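Local coordinates for protein HTPA Reductase (Selaginella moellendorffii, PDB 5U5N) that probably catalyses the NAD(P)H-dependent reduction of hydroxytetrahydrodipicolinate to tetrahydrodipicolinate in lysine biosynthesis, and binds NAD, at residues A19-L29 / A244-L252. Numbering follows the deposited sequence.
Sequences AVAEAAVAAGL and AQGTVDAVL
V20 and T247 meet with their side chains nearly perpendicular, V20 CG1 lying 3.8 Å from T247 CG2 and V20 CG2 3.8 Å from T247 OG1. That hydroxyl stays hydrogen-bonded to Y243 O and Y80 OH. With CG1 opposite the backbone N (chi1 168°), V20 brings CG1 to the threonine methyl and CG2 to both T247 OG1 and A244 CA. Shortening V20 to an alanine is likely to leave a gap beside T247 CG2 and A244 and to thin the packing on V9 and V78. Small residues let the helices come close: A23 CB meets A244 CB at 3.8 Å, and the axes of 19-27 and 244-252 approach to 8.6 Å at a crossing angle of -60°. V248 reaches across with both branches: CG2 rests 3.9 Å from A24 CA, while CG1 faces A27 and L29. Beyond the Schellman motif at G28, the L29 side chain runs antiparallel alongside those of V248 and V251, its CD1 4.0 Å from V251 CG1; its CD2 meets L252. Q245, bent at chi2, lays NE2 over A23 CB, while its OE1 is hydrogen-bonded to R279 NH2. Helix 241-259, of the C-terminal sequence family, thus packs with 15-27, first helix of the Rossmann-type nucleotide-binding fold, beside its parallel sheet; V20 and V251 both rest on strands 7-10 and 76-79.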
loop_
_atom_site.group_PDB
_atom_site.type_symbol
_atom_site.label_atom_id
_atom_site.label_comp_id
_atom_site.label_asym_id
_atom_site.label_seq_id
_atom_site.Cartn_x
_atom_site.Cartn_y
_atom_site.Cartn_z
ATOM N N ALA A 19 -15.410 -1.093 25.297
ATOM C CA ALA A 19 -15.509 -1.418 23.870
ATOM C C ALA A 19 -14.852 -2.768 23.566
ATOM O O ALA A 19 -15.461 -3.582 22.898
ATOM C CB ALA A 19 -14.929 -0.306 23.023
ATOM N N VAL A 20 -13.671 -3.042 24.136
ATOM C CA VAL A 20 -12.994 -4.324 23.924
ATOM C C VAL A 20 -13.820 -5.502 24.447
ATOM O O VAL A 20 -13.910 -6.566 23.796
ATOM C CB VAL A 20 -11.599 -4.353 24.582
ATOM C CG1 VAL A 20 -10.995 -5.769 24.635
ATOM C CG2 VAL A 20 -10.655 -3.422 23.834
ATOM N N ALA A 21 -14.392 -5.316 25.631
ATOM C CA ALA A 21 -15.159 -6.390 26.260
ATOM C C ALA A 21 -16.420 -6.701 25.454
ATOM O O ALA A 21 -16.775 -7.844 25.262
ATOM C CB ALA A 21 -15.517 -6.029 27.705
ATOM N N GLU A 22 -17.093 -5.658 25.007
ATOM C CA GLU A 22 -18.301 -5.804 24.195
ATOM C C GLU A 22 -18.040 -6.465 22.863
ATOM O O GLU A 22 -18.845 -7.283 22.417
ATOM C CB GLU A 22 -18.969 -4.457 23.982
ATOM C CG GLU A 22 -19.556 -3.995 25.291
ATOM C CD GLU A 22 -20.687 -3.037 25.125
ATOM O OE1 GLU A 22 -20.378 -1.822 25.155
ATOM O OE2 GLU A 22 -21.851 -3.510 24.944
ATOM N N ALA A 23 -16.912 -6.113 22.262
ATOM C CA ALA A 23 -16.477 -6.717 21.014
ATOM C C ALA A 23 -16.027 -8.147 21.229
ATOM O O ALA A 23 -16.281 -8.997 20.354
ATOM C CB ALA A 23 -15.363 -5.906 20.398
ATOM N N ALA A 24 -15.383 -8.434 22.367
ATOM C CA ALA A 24 -14.977 -9.806 22.684
ATOM C C ALA A 24 -16.205 -10.708 22.806
ATOM O O ALA A 24 -16.225 -11.805 22.266
ATOM C CB ALA A 24 -14.102 -9.856 23.959
ATOM N N VAL A 25 -17.217 -10.217 23.517
ATOM C CA VAL A 25 -18.477 -10.949 23.788
ATOM C C VAL A 25 -19.228 -11.227 22.469
ATOM O O VAL A 25 -19.579 -12.349 22.198
ATOM C CB VAL A 25 -19.361 -10.172 24.804
ATOM C CG1 VAL A 25 -20.801 -10.593 24.775
ATOM C CG2 VAL A 25 -18.810 -10.362 26.203
ATOM N N ALA A 26 -19.443 -10.191 21.669
ATOM C CA ALA A 26 -20.100 -10.289 20.368
ATOM C C ALA A 26 -19.388 -11.224 19.377
ATOM O O ALA A 26 -20.037 -11.922 18.639
ATOM C CB ALA A 26 -20.253 -8.906 19.759
ATOM N N ALA A 27 -18.064 -11.237 19.404
ATOM C CA ALA A 27 -17.242 -12.157 18.599
ATOM C C ALA A 27 -17.283 -13.610 19.057
ATOM O O ALA A 27 -16.857 -14.489 18.319
ATOM C CB ALA A 27 -15.784 -11.685 18.624
ATOM N N GLY A 28 -17.737 -13.871 20.282
ATOM C CA GLY A 28 -17.777 -15.226 20.830
ATOM C C GLY A 28 -16.563 -15.640 21.648
ATOM O O GLY A 28 -16.343 -16.825 21.866
ATOM N N LEU A 29 -15.756 -14.691 22.100
ATOM C CA LEU A 29 -14.798 -15.005 23.149
ATOM C C LEU A 29 -15.520 -15.088 24.468
ATOM O O LEU A 29 -16.509 -14.443 24.665
ATOM C CB LEU A 29 -13.706 -13.950 23.244
ATOM C CG LEU A 29 -12.724 -14.059 22.099
ATOM C CD1 LEU A 29 -11.697 -12.946 22.232
ATOM C CD2 LEU A 29 -12.033 -15.426 22.131
ATOM N N ALA A 244 -10.833 -2.085 19.398
ATOM C CA ALA A 244 -11.566 -3.242 19.915
ATOM C C ALA A 244 -11.408 -4.500 19.049
ATOM O O ALA A 244 -11.088 -5.595 19.533
ATOM C CB ALA A 244 -13.039 -2.905 20.067
ATOM N N GLN A 245 -11.640 -4.347 17.756
ATOM C CA GLN A 245 -11.522 -5.498 16.836
ATOM C C GLN A 245 -10.069 -5.999 16.729
ATOM O O GLN A 245 -9.848 -7.191 16.683
ATOM C CB GLN A 245 -12.102 -5.169 15.439
ATOM C CG GLN A 245 -13.603 -4.925 15.438
ATOM C CD GLN A 245 -14.371 -6.082 16.015
ATOM O OE1 GLN A 245 -14.099 -7.208 15.678
ATOM N NE2 GLN A 245 -15.316 -5.808 16.926
ATOM N N GLY A 246 -9.084 -5.114 16.746
ATOM C CA GLY A 246 -7.696 -5.551 16.743
ATOM C C GLY A 246 -7.289 -6.251 18.025
ATOM O O GLY A 246 -6.552 -7.232 17.990
ATOM N N THR A 247 -7.769 -5.772 19.162
ATOM C CA THR A 247 -7.550 -6.468 20.438
ATOM C C THR A 247 -8.093 -7.932 20.422
ATOM O O THR A 247 -7.421 -8.859 20.881
ATOM C CB THR A 247 -8.129 -5.685 21.645
ATOM O OG1 THR A 247 -7.733 -4.310 21.590
ATOM C CG2 THR A 247 -7.610 -6.301 22.898
ATOM N N VAL A 248 -9.281 -8.145 19.876
ATOM C CA VAL A 248 -9.800 -9.511 19.744
ATOM C C VAL A 248 -8.836 -10.409 18.934
ATOM O O VAL A 248 -8.493 -11.513 19.315
ATOM C CB VAL A 248 -11.202 -9.526 19.099
ATOM C CG1 VAL A 248 -11.643 -10.945 18.741
ATOM C CG2 VAL A 248 -12.229 -8.900 20.031
ATOM N N ASP A 249 -8.372 -9.890 17.802
ATOM C CA ASP A 249 -7.408 -10.612 16.956
ATOM C C ASP A 249 -6.099 -10.885 17.679
ATOM O O ASP A 249 -5.531 -11.963 17.546
ATOM C CB ASP A 249 -7.121 -9.833 15.692
ATOM C CG ASP A 249 -8.386 -9.563 14.873
ATOM O OD1 ASP A 249 -9.356 -10.387 14.915
ATOM O OD2 ASP A 249 -8.386 -8.509 14.167
ATOM N N ALA A 250 -5.631 -9.906 18.445
ATOM C CA ALA A 250 -4.406 -10.085 19.203
ATOM C C ALA A 250 -4.600 -11.243 20.196
ATOM O O ALA A 250 -3.725 -12.082 20.349
ATOM C CB ALA A 250 -4.006 -8.777 19.919
ATOM N N VAL A 251 -5.759 -11.308 20.835
ATOM C CA VAL A 251 -6.023 -12.342 21.863
ATOM C C VAL A 251 -6.081 -13.716 21.188
ATOM O O VAL A 251 -5.576 -14.691 21.725
ATOM C CB VAL A 251 -7.329 -12.058 22.622
ATOM C CG1 VAL A 251 -7.901 -13.313 23.292
ATOM C CG2 VAL A 251 -7.107 -10.974 23.657
ATOM N N LEU A 252 -6.698 -13.766 20.016
ATOM C CA LEU A 252 -6.769 -15.006 19.241
ATOM C C LEU A 252 -5.387 -15.488 18.824
ATOM O O LEU A 252 -5.082 -16.651 18.937
ATOM C CB LEU A 252 -7.631 -14.817 18.006
ATOM C CG LEU A 252 -9.129 -14.650 18.210
ATOM C CD1 LEU A 252 -9.801 -14.420 16.882
ATOM C CD2 LEU A 252 -9.734 -15.855 18.922
#